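Local coordinates for Cry23AA1 (Bacillus thuringiensis, PDB 4RHZ), which is one half of a binary crystal toxin with an aerolysin-type beta fold, binds zinc, and probably acts by forming pores in target-cell membranes, at residues Tyr27-Ser37 and Lys90-Lys98. Residues are numbered along the deposited sequence; the frame is centred on the assembly and turned at random.
Sequences YDPSFKVFNES and KAGTSISTK
In this elongated aerolysin-type toxin, the loop 91-95, which leads from strand 67-90 into strand 96-105, packs against side chains from the end of strand 22-27 (Tyr-27), the turn after it (Phe-31) and strand 32-40 (Val-33 and Glu-36). Tyr-27 and Gly-92 meet at one end. The backbone N of Gly-92 lies over one face of the tyrosine ring, 3.3 Å from Tyr-27 CZ. Tyr-27 OH reaches past it to Ala-91 CA at 3.2 Å. CG of Tyr-27 sits anti to its carbonyl carbon (chi1 -77°), which aims the ring at the loop. Tyr-27 OH donates to a water 2.6 Å away. That water in turn donates to Lys-90 O. Tyr-27 CD2 lies over the centre of the Phe-31 ring. The type I turn from Asp-28 to Phe-31 brings these two aromatics together.

Ala-91 CB touches Phe-31 CE2 and Val-33 CG2, both at 4.3 Å. Next along the strand, Val-33 and Ile-95 cross at about a right angle, with Val-33 CG1 3.9 Å from Ile-95 CG2. The same Ile-95 methyl meets Glu-36 CG at 3.8 Å. A bend at chi2 (102°) brings Glu-36 OE2 near it too. Glu-36 CB rests 3.7 Å from Thr-97 OG1. That hydroxyl is hydrogen-bonded to Tyr-120, which also touches Glu-36 and Ile-95.

Strand 32-40 pairs its backbone with strand 146-179, not with segment 90-98. With no direct hydrogen bond across it, the contact joins strands of different sheets through side-chain packing, including Glu-36 against the Thr-97 hydroxyl. The water bridge is the polar link between the segments.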
# COMPACT_ATOMS: atom_id res chain seq x y z
N TYR A 27 6.11 10.54 41.77
CA TYR A 27 7.05 11.13 40.82
C TYR A 27 7.63 12.35 41.46
O TYR A 27 6.91 13.14 42.00
CB TYR A 27 6.36 11.45 39.45
CG TYR A 27 6.16 10.19 38.63
CD1 TYR A 27 4.98 9.53 38.61
CD2 TYR A 27 7.19 9.68 37.86
CE1 TYR A 27 4.81 8.33 37.87
CE2 TYR A 27 7.00 8.53 37.11
CZ TYR A 27 5.82 7.87 37.12
OH TYR A 27 5.67 6.68 36.34
N ASP A 28 8.95 12.46 41.42
CA ASP A 28 9.60 13.64 41.94
C ASP A 28 9.34 14.80 40.96
O ASP A 28 9.31 14.59 39.75
CB ASP A 28 11.10 13.39 42.10
CG ASP A 28 11.84 14.58 42.69
OD1 ASP A 28 11.67 14.90 43.87
OD2 ASP A 28 12.62 15.21 41.96
N PRO A 29 9.17 16.03 41.47
CA PRO A 29 9.04 17.15 40.52
C PRO A 29 10.22 17.23 39.52
O PRO A 29 10.10 17.89 38.51
CB PRO A 29 9.04 18.41 41.45
CG PRO A 29 8.62 17.86 42.89
CD PRO A 29 9.31 16.50 42.89
N SER A 30 11.35 16.58 39.78
CA SER A 30 12.44 16.53 38.76
C SER A 30 12.14 15.59 37.59
O SER A 30 12.95 15.43 36.66
CB SER A 30 13.77 16.00 39.37
OG SER A 30 13.62 14.62 39.75
N PHE A 31 11.04 14.87 37.70
CA PHE A 31 10.79 13.84 36.70
C PHE A 31 10.42 14.42 35.35
O PHE A 31 9.49 15.22 35.24
CB PHE A 31 9.74 12.86 37.12
CG PHE A 31 9.76 11.67 36.29
CD1 PHE A 31 10.62 10.64 36.59
CD2 PHE A 31 8.98 11.60 35.12
CE1 PHE A 31 10.65 9.50 35.81
CE2 PHE A 31 9.02 10.49 34.32
CZ PHE A 31 9.87 9.41 34.67
N LYS A 32 11.16 14.04 34.32
CA LYS A 32 10.75 14.50 33.00
C LYS A 32 10.77 13.47 31.84
O LYS A 32 11.59 12.54 31.77
CB LYS A 32 11.36 15.89 32.63
CG LYS A 32 12.88 15.98 32.74
CD LYS A 32 13.44 17.38 32.24
CE LYS A 32 14.92 17.27 31.76
NZ LYS A 32 15.18 17.94 30.43
N VAL A 33 9.79 13.64 30.96
CA VAL A 33 9.76 12.93 29.69
C VAL A 33 10.06 13.92 28.54
O VAL A 33 9.52 14.99 28.49
CB VAL A 33 8.41 12.28 29.46
CG1 VAL A 33 8.40 11.48 28.10
CG2 VAL A 33 8.04 11.40 30.66
N PHE A 34 10.92 13.55 27.62
CA PHE A 34 11.24 14.47 26.52
C PHE A 34 11.83 13.69 25.33
O PHE A 34 12.02 12.43 25.40
CB PHE A 34 12.22 15.58 27.02
CG PHE A 34 13.51 15.02 27.59
CD1 PHE A 34 14.68 15.00 26.83
CD2 PHE A 34 13.55 14.46 28.90
CE1 PHE A 34 15.90 14.49 27.40
CE2 PHE A 34 14.74 13.95 29.45
CZ PHE A 34 15.91 13.94 28.70
N ASN A 35 12.16 14.46 24.26
CA ASN A 35 12.58 13.91 22.96
C ASN A 35 11.63 12.80 22.53
O ASN A 35 12.08 11.70 22.18
CB ASN A 35 13.99 13.29 23.04
CG ASN A 35 15.07 14.31 23.34
OD1 ASN A 35 14.86 15.51 23.15
ND2 ASN A 35 16.21 13.85 23.88
N GLU A 36 10.34 13.04 22.65
CA GLU A 36 9.35 12.10 22.09
C GLU A 36 9.52 12.06 20.57
O GLU A 36 9.76 13.10 19.91
CB GLU A 36 7.93 12.55 22.39
CG GLU A 36 7.55 12.49 23.85
CD GLU A 36 7.59 13.83 24.53
OE1 GLU A 36 8.56 14.60 24.32
OE2 GLU A 36 6.61 14.13 25.24
N SER A 37 9.41 10.87 20.02
CA SER A 37 9.71 10.69 18.63
C SER A 37 9.09 9.42 18.12
O SER A 37 9.46 8.34 18.59
CB SER A 37 11.22 10.63 18.46
OG SER A 37 11.55 10.36 17.11
N LYS A 90 3.80 3.88 30.46
CA LYS A 90 2.99 4.79 31.27
C LYS A 90 3.80 5.35 32.47
O LYS A 90 4.21 4.60 33.41
CB LYS A 90 1.79 4.05 31.78
CG LYS A 90 0.82 4.91 32.66
CD LYS A 90 -0.47 4.06 32.88
CE LYS A 90 -1.50 4.78 33.70
NZ LYS A 90 -1.88 6.05 33.07
N ALA A 91 4.01 6.66 32.41
CA ALA A 91 4.78 7.44 33.40
C ALA A 91 3.72 8.19 34.10
O ALA A 91 2.56 7.80 34.03
CB ALA A 91 5.69 8.39 32.70
N GLY A 92 4.04 9.29 34.74
CA GLY A 92 3.01 9.95 35.53
C GLY A 92 2.17 10.97 34.77
O GLY A 92 1.02 11.29 35.12
N THR A 93 2.75 11.52 33.74
CA THR A 93 2.08 12.50 32.90
C THR A 93 1.79 11.87 31.48
O THR A 93 2.42 10.91 31.05
CB THR A 93 3.00 13.76 32.90
OG1 THR A 93 2.52 14.72 31.96
CG2 THR A 93 4.43 13.42 32.52
N SER A 94 0.78 12.37 30.80
CA SER A 94 0.48 12.03 29.39
C SER A 94 1.69 11.99 28.47
O SER A 94 2.40 12.98 28.36
CB SER A 94 -0.39 13.14 28.81
OG SER A 94 -1.66 12.61 28.60
N ILE A 95 1.92 10.89 27.78
CA ILE A 95 2.96 10.96 26.74
C ILE A 95 2.29 10.64 25.38
O ILE A 95 1.79 9.53 25.20
CB ILE A 95 4.12 10.00 26.99
CG1 ILE A 95 4.56 10.05 28.46
CG2 ILE A 95 5.29 10.29 25.99
CD1 ILE A 95 5.31 8.76 28.85
N SER A 96 2.28 11.62 24.47
CA SER A 96 1.73 11.39 23.13
C SER A 96 2.40 12.23 22.03
O SER A 96 3.06 13.22 22.35
CB SER A 96 0.19 11.55 23.14
OG SER A 96 -0.13 12.88 23.41
N THR A 97 2.24 11.81 20.75
CA THR A 97 2.80 12.54 19.58
C THR A 97 1.82 12.46 18.39
O THR A 97 1.34 11.38 18.07
CB THR A 97 4.08 11.87 19.08
OG1 THR A 97 5.06 11.84 20.10
CG2 THR A 97 4.68 12.62 17.88
N LYS A 98 1.54 13.61 17.76
CA LYS A 98 0.87 13.66 16.46
C LYS A 98 2.03 13.54 15.49
O LYS A 98 2.91 14.39 15.44
CB LYS A 98 0.15 15.00 16.24
CG LYS A 98 -1.34 14.95 15.74
CD LYS A 98 -1.50 14.66 14.21
CE LYS A 98 -2.98 14.68 13.74
NZ LYS A 98 -3.59 13.27 13.67
O HOH W 1 3.71 4.98 36.10